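Local coordinates for periplasmic binding protein (Agrobacterium tumefaciens str. B6, PDB 5L9G) that binds the opine mannopine in the periplasm and probably delivers it to an ABC transporter for uptake, at residues Asp142-Lys147 against Ile163-Leu168; Arg153-Trp156 against Gly161-Glu164; Ser202-Ser207 against Glu336-Val341. All coordinates share one frame; numbering follows the deposited sequence.

In the fold
All three contacts are buried; interactions 1 and 2 use only buried residues, while Trp-204 in interaction 3 is partly exposed. Helices 140-144, 162-169 and 324-343 pack with one another and with the parallel strands 153-156 and 201-205. Interactions 1 and 2 share helix 162-169: residues 142-147 send it a phenylalanine ring, whereas strand 153-156 meets its first turn. Interaction 3 sets the neighbouring strand 201-205 against helix 324-343. Interaction 1, its centre about 19 Å from that of the chain, packs a ring on alanines and helix backbone. Interaction 2, its centre about 12 Å from that of the chain, adds a weak N-H to sulfur bond beside mannopine. Interaction 3 is mainly aromatic, with a valine; Tyr-338 OH is hydrogen-bonded to Trp-156 O.

Interaction 1. Residues Asp142-Lys147 against Ile163-Leu168; sequences DFFDVK and IEAAAL
Phe-144 carries this contact alone on its side, laying the outer end of its ring against the backbone and methyl groups of Ala-165 and Ala-166. The interaction across the two segments is van der Waals packing. Its closest point is where CZ of Phe-144 comes within 3.8 Å of the CA of Ala-166, while CE2 lies slightly farther from that same CA. The methyl groups make the apolar part: CZ of Phe-144 is 4.2 Å from CB of Ala-166, and CE1 of Phe-144 is at the same separation from CB of Ala-165. The ring also approaches a peptide group, with its CE1 4.0 Å from O of Ala-165, an oblique approach without a polar bond. With only methyl groups at Ala-165 and Ala-166, the ring comes close to the helix backbone itself. The torsion of Phe-144 places CG opposite the carbonyl carbon (chi1 -79°), which carries the ring toward residues 163-168.

Within each segment the backbone keeps its own bonds. Asp-145 N bonds to Asp-142 O at 3.0 Å, and Leu-168 N bonds to Glu-164 O at 2.9 Å within the helix. Other side chains close round the pair: Lys-193 and Leu-197 of helix 184-197 touch Phe-144, Leu-194 touches Ala-166, and Ile-224 of strand 222-226 touches Ala-165. The result is helix-to-helix packing over a sheet, as in the alpha/beta lobes of periplasmic binding proteins.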
ATOM      1  N   ASP A 142      15.006 -15.978  -0.335  1.00 35.07           N
ATOM      2  CA  ASP A 142      16.137 -15.431   0.437  1.00 34.71           C
ATOM      3  C   ASP A 142      15.655 -14.796   1.735  1.00 36.71           C
ATOM      4  O   ASP A 142      16.258 -15.021   2.781  1.00 36.91           O
ATOM      5  CB  ASP A 142      16.909 -14.376  -0.374  1.00 35.16           C
ATOM      6  CG  ASP A 142      17.797 -14.862  -1.496  1.00 39.25           C
ATOM      7  OD1 ASP A 142      18.052 -16.088  -1.564  1.00 39.57           O
ATOM      8  OD2 ASP A 142      18.319 -13.999  -2.257  1.00 39.30           O
ATOM      9  N   PHE A 143      14.571 -13.992   1.667  1.00 31.66           N
ATOM     10  CA  PHE A 143      14.024 -13.315   2.847  1.00 31.48           C
ATOM     11  C   PHE A 143      13.669 -14.351   3.932  1.00 37.11           C
ATOM     12  O   PHE A 143      13.935 -14.120   5.112  1.00 36.01           O
ATOM     13  CB  PHE A 143      12.775 -12.517   2.464  1.00 31.99           C
ATOM     14  CG  PHE A 143      12.304 -11.597   3.566  1.00 32.77           C
ATOM     15  CD1 PHE A 143      11.395 -12.039   4.529  1.00 34.86           C
ATOM     16  CD2 PHE A 143      12.773 -10.291   3.647  1.00 32.76           C
ATOM     17  CE1 PHE A 143      10.967 -11.188   5.559  1.00 36.78           C
ATOM     18  CE2 PHE A 143      12.326  -9.432   4.662  1.00 34.22           C
ATOM     19  CZ  PHE A 143      11.455  -9.894   5.626  1.00 34.90           C
ATOM     20  N   PHE A 144      13.095 -15.494   3.524  1.00 36.07           N
ATOM     21  CA  PHE A 144      12.642 -16.519   4.474  1.00 36.83           C
ATOM     22  C   PHE A 144      13.752 -17.487   4.866  1.00 42.54           C
ATOM     23  O   PHE A 144      13.536 -18.352   5.716  1.00 45.64           O
ATOM     24  CB  PHE A 144      11.412 -17.265   3.894  1.00 39.05           C
ATOM     25  CG  PHE A 144      10.100 -16.516   4.021  1.00 38.12           C
ATOM     26  CD1 PHE A 144       9.867 -15.349   3.287  1.00 37.17           C
ATOM     27  CD2 PHE A 144       9.078 -17.009   4.824  1.00 41.02           C
ATOM     28  CE1 PHE A 144       8.651 -14.662   3.393  1.00 37.95           C
ATOM     29  CE2 PHE A 144       7.854 -16.337   4.910  1.00 43.30           C
ATOM     30  CZ  PHE A 144       7.653 -15.155   4.212  1.00 39.43           C
ATOM     31  N   ASP A 145      14.938 -17.334   4.266  1.00 37.75           N
ATOM     32  CA  ASP A 145      16.068 -18.243   4.505  1.00 38.60           C
ATOM     33  C   ASP A 145      16.943 -17.743   5.654  1.00 42.04           C
ATOM     34  O   ASP A 145      17.932 -17.039   5.427  1.00 40.06           O
ATOM     35  CB  ASP A 145      16.876 -18.462   3.221  1.00 39.41           C
ATOM     36  CG  ASP A 145      17.836 -19.646   3.292  1.00 49.77           C
ATOM     37  OD1 ASP A 145      18.191 -20.062   4.427  1.00 49.65           O
ATOM     38  OD2 ASP A 145      18.260 -20.131   2.220  1.00 49.85           O
ATOM     39  N   VAL A 146      16.603 -18.164   6.878  1.00 41.65           N
ATOM     40  CA  VAL A 146      17.285 -17.747   8.115  1.00 43.17           C
ATOM     41  C   VAL A 146      18.681 -18.386   8.232  1.00 48.79           C
ATOM     42  O   VAL A 146      19.560 -17.826   8.894  1.00 46.99           O
ATOM     43  CB  VAL A 146      16.386 -17.969   9.361  1.00 49.80           C
ATOM     44  CG1 VAL A 146      17.072 -17.506  10.647  1.00 51.40           C
ATOM     45  CG2 VAL A 146      15.053 -17.236   9.196  1.00 48.31           C
ATOM     46  N   LYS A 147      18.900 -19.522   7.553  1.00 48.45           N
ATOM     47  CA  LYS A 147      20.209 -20.163   7.540  1.00 49.49           C
ATOM     48  C   LYS A 147      21.179 -19.390   6.645  1.00 51.05           C
ATOM     49  O   LYS A 147      22.274 -19.059   7.094  1.00 51.42           O
ATOM     50  CB  LYS A 147      20.116 -21.651   7.127  1.00 53.43           C
ATOM     51  CG  LYS A 147      19.608 -22.638   8.220  1.00 70.70           C
ATOM     52  CD  LYS A 147      20.456 -22.710   9.512  1.00 82.60           C
ATOM     53  CE  LYS A 147      21.136 -24.045   9.707  1.00 92.18           C
ATOM     54  NZ  LYS A 147      21.938 -24.066  10.953  1.00100.66           N
ATOM     55  N   ILE A 163       0.895 -12.696   3.029  1.00 40.31           N
ATOM     56  CA  ILE A 163       0.472 -14.066   2.683  1.00 41.15           C
ATOM     57  C   ILE A 163       1.134 -14.467   1.354  1.00 42.62           C
ATOM     58  O   ILE A 163       1.680 -15.563   1.235  1.00 41.89           O
ATOM     59  CB  ILE A 163      -1.083 -14.194   2.592  1.00 45.35           C
ATOM     60  CG1 ILE A 163      -1.805 -13.698   3.890  1.00 46.71           C
ATOM     61  CG2 ILE A 163      -1.523 -15.615   2.188  1.00 47.58           C
ATOM     62  CD1 ILE A 163      -1.527 -14.467   5.216  1.00 53.79           C
ATOM     63  N   GLU A 164       1.081 -13.558   0.368  1.00 39.53           N
ATOM     64  CA  GLU A 164       1.660 -13.768  -0.963  1.00 37.50           C
ATOM     65  C   GLU A 164       3.169 -13.942  -0.886  1.00 40.01           C
ATOM     66  O   GLU A 164       3.713 -14.751  -1.654  1.00 38.02           O
ATOM     67  CB  GLU A 164       1.300 -12.617  -1.907  1.00 37.93           C
ATOM     68  CG  GLU A 164      -0.189 -12.427  -2.155  1.00 40.19           C
ATOM     69  CD  GLU A 164      -0.844 -11.378  -1.263  1.00 50.02           C
ATOM     70  OE1 GLU A 164      -1.752 -10.667  -1.747  1.00 41.69           O
ATOM     71  OE2 GLU A 164      -0.466 -11.279  -0.076  1.00 39.37           O
ATOM     72  N   ALA A 165       3.847 -13.201   0.048  1.00 36.08           N
ATOM     73  CA  ALA A 165       5.306 -13.290   0.257  1.00 35.05           C
ATOM     74  C   ALA A 165       5.673 -14.733   0.620  1.00 39.67           C
ATOM     75  O   ALA A 165       6.614 -15.276   0.063  1.00 38.53           O
ATOM     76  CB  ALA A 165       5.752 -12.332   1.365  1.00 34.73           C
ATOM     77  N   ALA A 166       4.886 -15.361   1.509  1.00 37.81           N
ATOM     78  CA  ALA A 166       5.085 -16.744   1.931  1.00 39.15           C
ATOM     79  C   ALA A 166       4.894 -17.712   0.757  1.00 42.19           C
ATOM     80  O   ALA A 166       5.715 -18.621   0.599  1.00 42.07           O
ATOM     81  CB  ALA A 166       4.148 -17.089   3.069  1.00 41.96           C
ATOM     82  N   ALA A 167       3.856 -17.485  -0.093  1.00 38.75           N
ATOM     83  CA  ALA A 167       3.603 -18.309  -1.291  1.00 40.12           C
ATOM     84  C   ALA A 167       4.834 -18.244  -2.216  1.00 41.97           C
ATOM     85  O   ALA A 167       5.330 -19.289  -2.624  1.00 41.33           O
ATOM     86  CB  ALA A 167       2.365 -17.822  -2.026  1.00 41.63           C
ATOM     87  N   LEU A 168       5.390 -17.020  -2.433  1.00 37.51           N
ATOM     88  CA  LEU A 168       6.605 -16.817  -3.234  1.00 36.78           C
ATOM     89  C   LEU A 168       7.816 -17.531  -2.625  1.00 40.58           C
ATOM     90  O   LEU A 168       8.542 -18.193  -3.357  1.00 40.81           O
ATOM     91  CB  LEU A 168       6.905 -15.313  -3.417  1.00 35.46           C
ATOM     92  CG  LEU A 168       5.973 -14.574  -4.359  1.00 39.63           C
ATOM     93  CD1 LEU A 168       6.119 -13.087  -4.186  1.00 39.61           C
ATOM     94  CD2 LEU A 168       6.205 -15.005  -5.827  1.00 40.33           C
TER

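Interaction 2. Residues Arg153-Trp156 against Gly161-Glu164; sequences RALW and GMIE
Met-162 folds its side chain back over the end of strand 153-156, bringing its sulfur to the backbone of Trp-156. The first torsion (chi1 -49°) brings CG round beside the methionine's own N, and further bends at chi2 (-63°) and chi3 curl the thioether into a hook instead of an extended chain. The bent chain rests on the start of Trp-156: SD accepts a weak hydrogen bond from Trp-156 N at 3.6 Å, while the terminal CE lies 3.9 Å from Trp-156 CB. CG of Met-162 approaches that same CB at 4.0 Å, so the methylene of the tryptophan is touched by successive atoms of the methionine. Leu-155 adds its own CB, 4.0 Å from the sulfur.

Trp-156 holds CG trans to its own N (chi1 -164°), which carries the indole past the thioether. It belongs to the mannopine pocket and touches the ligand, with the ring of Trp-205 stacked on it and that of Trp-226 edge-to-face. Met-162 thus meets the tryptophan at its root, on the backbone and CB of a residue that touches the ligand.

Gly-161, at the N-cap position, has a positive phi, a backbone conformation that glycine readily adopts. Its N is bonded at 2.9 Å to OE2 of Glu-164, which it meets from above the carboxylate plane. OE1 of that carboxylate is bonded to Tyr-178 OH and Trp-327 NE1, so Glu-164 is anchored through both oxygens while it ties down the start of the helix. The chemistry implies a mostly apolar joint in which a soft sulfur gives a strand N-H a weak partner beside a ligand-contacting tryptophan.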
ATOM      1  N   ARG A 153      14.063  -9.973  11.055  1.00 34.39           N
ATOM      2  CA  ARG A 153      13.082  -9.643  10.023  1.00 32.49           C
ATOM      3  C   ARG A 153      11.984  -8.729  10.583  1.00 36.18           C
ATOM      4  O   ARG A 153      11.639  -8.824  11.760  1.00 36.46           O
ATOM      5  CB  ARG A 153      12.392 -10.925   9.528  1.00 30.41           C
ATOM      6  CG  ARG A 153      13.137 -11.640   8.375  1.00 32.35           C
ATOM      7  CD  ARG A 153      14.048 -12.720   8.854  1.00 40.79           C
ATOM      8  NE  ARG A 153      14.638 -13.455   7.730  1.00 34.84           N
ATOM      9  CZ  ARG A 153      15.904 -13.849   7.698  1.00 44.38           C
ATOM     10  NH1 ARG A 153      16.382 -14.470   6.629  1.00 32.58           N
ATOM     11  NH2 ARG A 153      16.713 -13.599   8.724  1.00 36.47           N
ATOM     12  N   ALA A 154      11.403  -7.876   9.719  1.00 32.71           N
ATOM     13  CA  ALA A 154      10.239  -7.090  10.083  1.00 33.22           C
ATOM     14  C   ALA A 154       9.201  -7.235   8.983  1.00 36.24           C
ATOM     15  O   ALA A 154       9.525  -7.149   7.796  1.00 32.09           O
ATOM     16  CB  ALA A 154      10.593  -5.637  10.307  1.00 33.46           C
ATOM     17  N   LEU A 155       7.957  -7.522   9.378  1.00 36.40           N
ATOM     18  CA  LEU A 155       6.850  -7.709   8.446  1.00 34.96           C
ATOM     19  C   LEU A 155       5.701  -6.849   8.939  1.00 35.19           C
ATOM     20  O   LEU A 155       5.692  -6.447  10.097  1.00 34.18           O
ATOM     21  CB  LEU A 155       6.388  -9.180   8.425  1.00 36.58           C
ATOM     22  CG  LEU A 155       7.190 -10.190   7.598  1.00 41.96           C
ATOM     23  CD1 LEU A 155       8.486 -10.506   8.254  1.00 43.07           C
ATOM     24  CD2 LEU A 155       6.415 -11.529   7.493  1.00 46.35           C
ATOM     25  N   TRP A 156       4.735  -6.565   8.061  1.00 33.86           N
ATOM     26  CA  TRP A 156       3.568  -5.748   8.394  1.00 35.24           C
ATOM     27  C   TRP A 156       2.664  -6.503   9.387  1.00 38.18           C
ATOM     28  O   TRP A 156       2.633  -7.740   9.381  1.00 38.33           O
ATOM     29  CB  TRP A 156       2.774  -5.480   7.105  1.00 34.09           C
ATOM     30  CG  TRP A 156       1.754  -4.368   7.176  1.00 35.01           C
ATOM     31  CD1 TRP A 156       1.671  -3.366   8.108  1.00 37.90           C
ATOM     32  CD2 TRP A 156       0.701  -4.134   6.238  1.00 34.79           C
ATOM     33  NE1 TRP A 156       0.609  -2.537   7.819  1.00 37.83           N
ATOM     34  CE2 TRP A 156       0.016  -2.967   6.655  1.00 38.46           C
ATOM     35  CE3 TRP A 156       0.282  -4.783   5.060  1.00 35.23           C
ATOM     36  CZ2 TRP A 156      -1.074  -2.447   5.946  1.00 38.14           C
ATOM     37  CZ3 TRP A 156      -0.799  -4.270   4.357  1.00 36.31           C
ATOM     38  CH2 TRP A 156      -1.484  -3.130   4.815  1.00 37.30           C
ATOM     39  N   GLY A 161       0.027  -8.669   0.994  1.00 38.69           N
ATOM     40  CA  GLY A 161       1.427  -8.735   0.568  1.00 37.59           C
ATOM     41  C   GLY A 161       2.235  -9.719   1.394  1.00 41.93           C
ATOM     42  O   GLY A 161       3.217 -10.274   0.899  1.00 41.86           O
ATOM     43  N   MET A 162       1.811  -9.979   2.648  1.00 37.69           N
ATOM     44  CA  MET A 162       2.500 -10.900   3.572  1.00 36.28           C
ATOM     45  C   MET A 162       2.180 -12.370   3.286  1.00 42.54           C
ATOM     46  O   MET A 162       3.093 -13.204   3.295  1.00 42.65           O
ATOM     47  CB  MET A 162       2.211 -10.532   5.043  1.00 37.83           C
ATOM     48  CG  MET A 162       2.420  -9.036   5.361  1.00 37.36           C
ATOM     49  SD  MET A 162       4.156  -8.513   5.135  1.00 37.60           S
ATOM     50  CE  MET A 162       3.973  -7.265   3.907  1.00 34.18           C
ATOM     51  N   ILE A 163       0.895 -12.696   3.029  1.00 40.31           N
ATOM     52  CA  ILE A 163       0.472 -14.066   2.683  1.00 41.15           C
ATOM     53  C   ILE A 163       1.134 -14.467   1.354  1.00 42.62           C
ATOM     54  O   ILE A 163       1.680 -15.563   1.235  1.00 41.89           O
ATOM     55  CB  ILE A 163      -1.083 -14.194   2.592  1.00 45.35           C
ATOM     56  CG1 ILE A 163      -1.805 -13.698   3.890  1.00 46.71           C
ATOM     57  CG2 ILE A 163      -1.523 -15.615   2.188  1.00 47.58           C
ATOM     58  CD1 ILE A 163      -1.527 -14.467   5.216  1.00 53.79           C
ATOM     59  N   GLU A 164       1.081 -13.558   0.368  1.00 39.53           N
ATOM     60  CA  GLU A 164       1.660 -13.768  -0.963  1.00 37.50           C
ATOM     61  C   GLU A 164       3.169 -13.942  -0.886  1.00 40.01           C
ATOM     62  O   GLU A 164       3.713 -14.751  -1.654  1.00 38.02           O
ATOM     63  CB  GLU A 164       1.300 -12.617  -1.907  1.00 37.93           C
ATOM     64  CG  GLU A 164      -0.189 -12.427  -2.155  1.00 40.19           C
ATOM     65  CD  GLU A 164      -0.844 -11.378  -1.263  1.00 50.02           C
ATOM     66  OE1 GLU A 164      -1.752 -10.667  -1.747  1.00 41.69           O
ATOM     67  OE2 GLU A 164      -0.466 -11.279  -0.076  1.00 39.37           O
TER

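Interaction 3. Residues Ser202-Ser207 against Glu336-Val341; sequences SVWWES and EAYDNV
Trp-204 reaches from strand 201-205 to helix 324-343, where Tyr-338 and Val-341 receive the far side of its indole. From CB, the ring leaves on the side of the residue's backbone N (chi1 -59°), and the six-membered half is the part that arrives at the helix. CE3 is the first atom to meet it, lying 3.7 Å from OH of Tyr-338. Next along the rim, CZ3 comes closer, 3.4 Å from that OH and 3.9 Å from CZ of Tyr-338. The hydroxyl sits at the edge of the indole, near its plane. At the tip, CH2 passes to the next turn of the helix and is 4.1 Å from CG1 of Val-341.

The two aromatic planes are nearly perpendicular, at 88°, yet the rings are placed obliquely, with centroids 5.8 Å apart. Leu-155 of the neighbouring strand touches both aromatic residues, and Leu-194 of helix 184-197 touches Tyr-338 and Val-341. The hydroxyl has its polar partner in Trp-156 O, to which it is hydrogen-bonded. The contact thus combines apolar packing of the six-membered ring with a buried hydroxyl whose hydrogen bond fastens the C-terminal helix to the strand end that carries a pocket tryptophan.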
ATOM      1  N   SER A 202      11.512  -9.809  14.490  1.00 39.41           N
ATOM      2  CA  SER A 202      11.720  -8.973  15.680  1.00 39.72           C
ATOM      3  C   SER A 202      10.631  -7.932  15.910  1.00 44.26           C
ATOM      4  O   SER A 202      10.383  -7.546  17.062  1.00 44.00           O
ATOM      5  CB  SER A 202      13.091  -8.301  15.634  1.00 40.33           C
ATOM      6  OG  SER A 202      13.227  -7.421  14.529  1.00 42.40           O
ATOM      7  N   VAL A 203       9.996  -7.449  14.826  1.00 40.53           N
ATOM      8  CA  VAL A 203       8.971  -6.403  14.919  1.00 40.63           C
ATOM      9  C   VAL A 203       7.932  -6.602  13.823  1.00 42.89           C
ATOM     10  O   VAL A 203       8.287  -6.860  12.663  1.00 38.88           O
ATOM     11  CB  VAL A 203       9.602  -4.968  14.882  1.00 43.90           C
ATOM     12  CG1 VAL A 203      10.620  -4.855  13.787  1.00 43.25           C
ATOM     13  CG2 VAL A 203       8.548  -3.853  14.789  1.00 43.27           C
ATOM     14  N   TRP A 204       6.647  -6.468  14.200  1.00 39.45           N
ATOM     15  CA  TRP A 204       5.529  -6.506  13.265  1.00 38.77           C
ATOM     16  C   TRP A 204       5.150  -5.024  13.149  1.00 40.57           C
ATOM     17  O   TRP A 204       4.455  -4.471  14.016  1.00 38.42           O
ATOM     18  CB  TRP A 204       4.373  -7.376  13.799  1.00 39.69           C
ATOM     19  CG  TRP A 204       4.777  -8.793  14.070  1.00 41.53           C
ATOM     20  CD1 TRP A 204       5.129  -9.322  15.274  1.00 45.98           C
ATOM     21  CD2 TRP A 204       4.848  -9.873  13.119  1.00 41.18           C
ATOM     22  NE1 TRP A 204       5.453 -10.653  15.130  1.00 46.00           N
ATOM     23  CE2 TRP A 204       5.251 -11.027  13.828  1.00 45.87           C
ATOM     24  CE3 TRP A 204       4.645  -9.971  11.728  1.00 41.46           C
ATOM     25  CZ2 TRP A 204       5.440 -12.266  13.199  1.00 45.99           C
ATOM     26  CZ3 TRP A 204       4.809 -11.203  11.108  1.00 43.28           C
ATOM     27  CH2 TRP A 204       5.206 -12.334  11.840  1.00 44.97           C
ATOM     28  N   TRP A 205       5.737  -4.346  12.140  1.00 36.66           N
ATOM     29  CA  TRP A 205       5.554  -2.903  11.982  1.00 35.40           C
ATOM     30  C   TRP A 205       4.109  -2.566  11.640  1.00 38.17           C
ATOM     31  O   TRP A 205       3.432  -3.343  10.961  1.00 37.97           O
ATOM     32  CB  TRP A 205       6.573  -2.296  11.006  1.00 32.30           C
ATOM     33  CG  TRP A 205       6.461  -2.810   9.603  1.00 31.97           C
ATOM     34  CD1 TRP A 205       7.177  -3.818   9.035  1.00 34.60           C
ATOM     35  CD2 TRP A 205       5.592  -2.302   8.581  1.00 31.42           C
ATOM     36  NE1 TRP A 205       6.788  -3.993   7.720  1.00 33.73           N
ATOM     37  CE2 TRP A 205       5.805  -3.082   7.423  1.00 34.08           C
ATOM     38  CE3 TRP A 205       4.647  -1.257   8.535  1.00 32.57           C
ATOM     39  CZ2 TRP A 205       5.096  -2.868   6.240  1.00 33.02           C
ATOM     40  CZ3 TRP A 205       3.960  -1.035   7.353  1.00 33.74           C
ATOM     41  CH2 TRP A 205       4.174  -1.842   6.227  1.00 33.47           C
ATOM     42  N   GLU A 206       3.638  -1.418  12.124  1.00 35.73           N
ATOM     43  CA  GLU A 206       2.236  -1.018  11.964  1.00 37.33           C
ATOM     44  C   GLU A 206       1.990   0.123  10.982  1.00 42.94           C
ATOM     45  O   GLU A 206       0.903   0.211  10.417  1.00 45.98           O
ATOM     46  CB  GLU A 206       1.643  -0.671  13.335  1.00 40.12           C
ATOM     47  CG  GLU A 206       1.811  -1.813  14.325  1.00 49.66           C
ATOM     48  CD  GLU A 206       1.041  -1.682  15.625  1.00 69.31           C
ATOM     49  OE1 GLU A 206       0.238  -0.730  15.758  1.00 58.11           O
ATOM     50  OE2 GLU A 206       1.230  -2.552  16.504  1.00 61.49           O
ATOM     51  N   SER A 207       2.958   1.017  10.806  1.00 35.79           N
ATOM     52  CA  SER A 207       2.796   2.149   9.900  1.00 34.26           C
ATOM     53  C   SER A 207       4.030   2.301   9.027  1.00 34.68           C
ATOM     54  O   SER A 207       5.123   1.844   9.400  1.00 32.07           O
ATOM     55  CB  SER A 207       2.562   3.444  10.695  1.00 36.07           C
ATOM     56  OG  SER A 207       3.737   3.865  11.376  1.00 34.15           O
ATOM     57  N   GLU A 336      -7.574 -13.325  10.445  1.00 56.86           N
ATOM     58  CA  GLU A 336      -7.545 -14.210  11.607  1.00 57.75           C
ATOM     59  C   GLU A 336      -6.297 -15.106  11.648  1.00 59.14           C
ATOM     60  O   GLU A 336      -5.644 -15.172  12.686  1.00 58.78           O
ATOM     61  CB  GLU A 336      -8.858 -15.033  11.718  1.00 62.59           C
ATOM     62  CG  GLU A 336      -8.850 -16.086  12.819  1.00 75.70           C
ATOM     63  CD  GLU A 336     -10.199 -16.683  13.155  1.00104.80           C
ATOM     64  OE1 GLU A 336     -10.503 -17.796  12.665  1.00 95.19           O
ATOM     65  OE2 GLU A 336     -10.945 -16.048  13.934  1.00106.27           O
ATOM     66  N   ALA A 337      -5.976 -15.810  10.538  1.00 55.09           N
ATOM     67  CA  ALA A 337      -4.815 -16.694  10.494  1.00 53.55           C
ATOM     68  C   ALA A 337      -3.491 -15.931  10.711  1.00 54.23           C
ATOM     69  O   ALA A 337      -2.616 -16.406  11.440  1.00 52.51           O
ATOM     70  CB  ALA A 337      -4.788 -17.456   9.181  1.00 54.27           C
ATOM     71  N   TYR A 338      -3.363 -14.732  10.106  1.00 49.81           N
ATOM     72  CA  TYR A 338      -2.149 -13.921  10.247  1.00 47.23           C
ATOM     73  C   TYR A 338      -2.039 -13.336  11.670  1.00 51.33           C
ATOM     74  O   TYR A 338      -0.945 -13.336  12.230  1.00 49.79           O
ATOM     75  CB  TYR A 338      -2.074 -12.860   9.154  1.00 46.33           C
ATOM     76  CG  TYR A 338      -0.731 -12.169   9.027  1.00 45.79           C
ATOM     77  CD1 TYR A 338       0.436 -12.901   8.805  1.00 46.59           C
ATOM     78  CD2 TYR A 338      -0.637 -10.781   9.047  1.00 45.15           C
ATOM     79  CE1 TYR A 338       1.670 -12.268   8.654  1.00 43.90           C
ATOM     80  CE2 TYR A 338       0.590 -10.135   8.888  1.00 43.88           C
ATOM     81  CZ  TYR A 338       1.739 -10.883   8.678  1.00 44.94           C
ATOM     82  OH  TYR A 338       2.941 -10.243   8.490  1.00 39.93           O
ATOM     83  N   ASP A 339      -3.180 -12.970  12.299  1.00 52.21           N
ATOM     84  CA  ASP A 339      -3.228 -12.533  13.704  1.00 54.13           C
ATOM     85  C   ASP A 339      -2.588 -13.633  14.569  1.00 59.01           C
ATOM     86  O   ASP A 339      -1.785 -13.329  15.438  1.00 57.35           O
ATOM     87  CB  ASP A 339      -4.692 -12.311  14.188  1.00 57.99           C
ATOM     88  CG  ASP A 339      -5.356 -10.983  13.851  1.00 65.67           C
ATOM     89  OD1 ASP A 339      -4.654 -10.073  13.331  1.00 61.37           O
ATOM     90  OD2 ASP A 339      -6.581 -10.853  14.099  1.00 70.71           O
ATOM     91  N   ASN A 340      -2.922 -14.913  14.303  1.00 58.74           N
ATOM     92  CA  ASN A 340      -2.394 -16.051  15.052  1.00 59.91           C
ATOM     93  C   ASN A 340      -0.899 -16.262  14.857  1.00 60.32           C
ATOM     94  O   ASN A 340      -0.208 -16.572  15.824  1.00 60.27           O
ATOM     95  CB  ASN A 340      -3.184 -17.313  14.769  1.00 65.70           C
ATOM     96  CG  ASN A 340      -4.430 -17.347  15.604  1.00 93.93           C
ATOM     97  OD1 ASN A 340      -5.476 -16.803  15.230  1.00 89.72           O
ATOM     98  ND2 ASN A 340      -4.297 -17.849  16.819  1.00 90.85           N
ATOM     99  N   VAL A 341      -0.390 -16.057  13.630  1.00 53.67           N
ATOM    100  CA  VAL A 341       1.045 -16.138  13.342  1.00 52.47           C
ATOM    101  C   VAL A 341       1.815 -15.124  14.224  1.00 53.62           C
ATOM    102  O   VAL A 341       2.823 -15.486  14.831  1.00 53.13           O
ATOM    103  CB  VAL A 341       1.337 -15.935  11.821  1.00 54.17           C
ATOM    104  CG1 VAL A 341       2.817 -15.665  11.561  1.00 52.46           C
ATOM    105  CG2 VAL A 341       0.865 -17.145  11.013  1.00 55.03           C
TER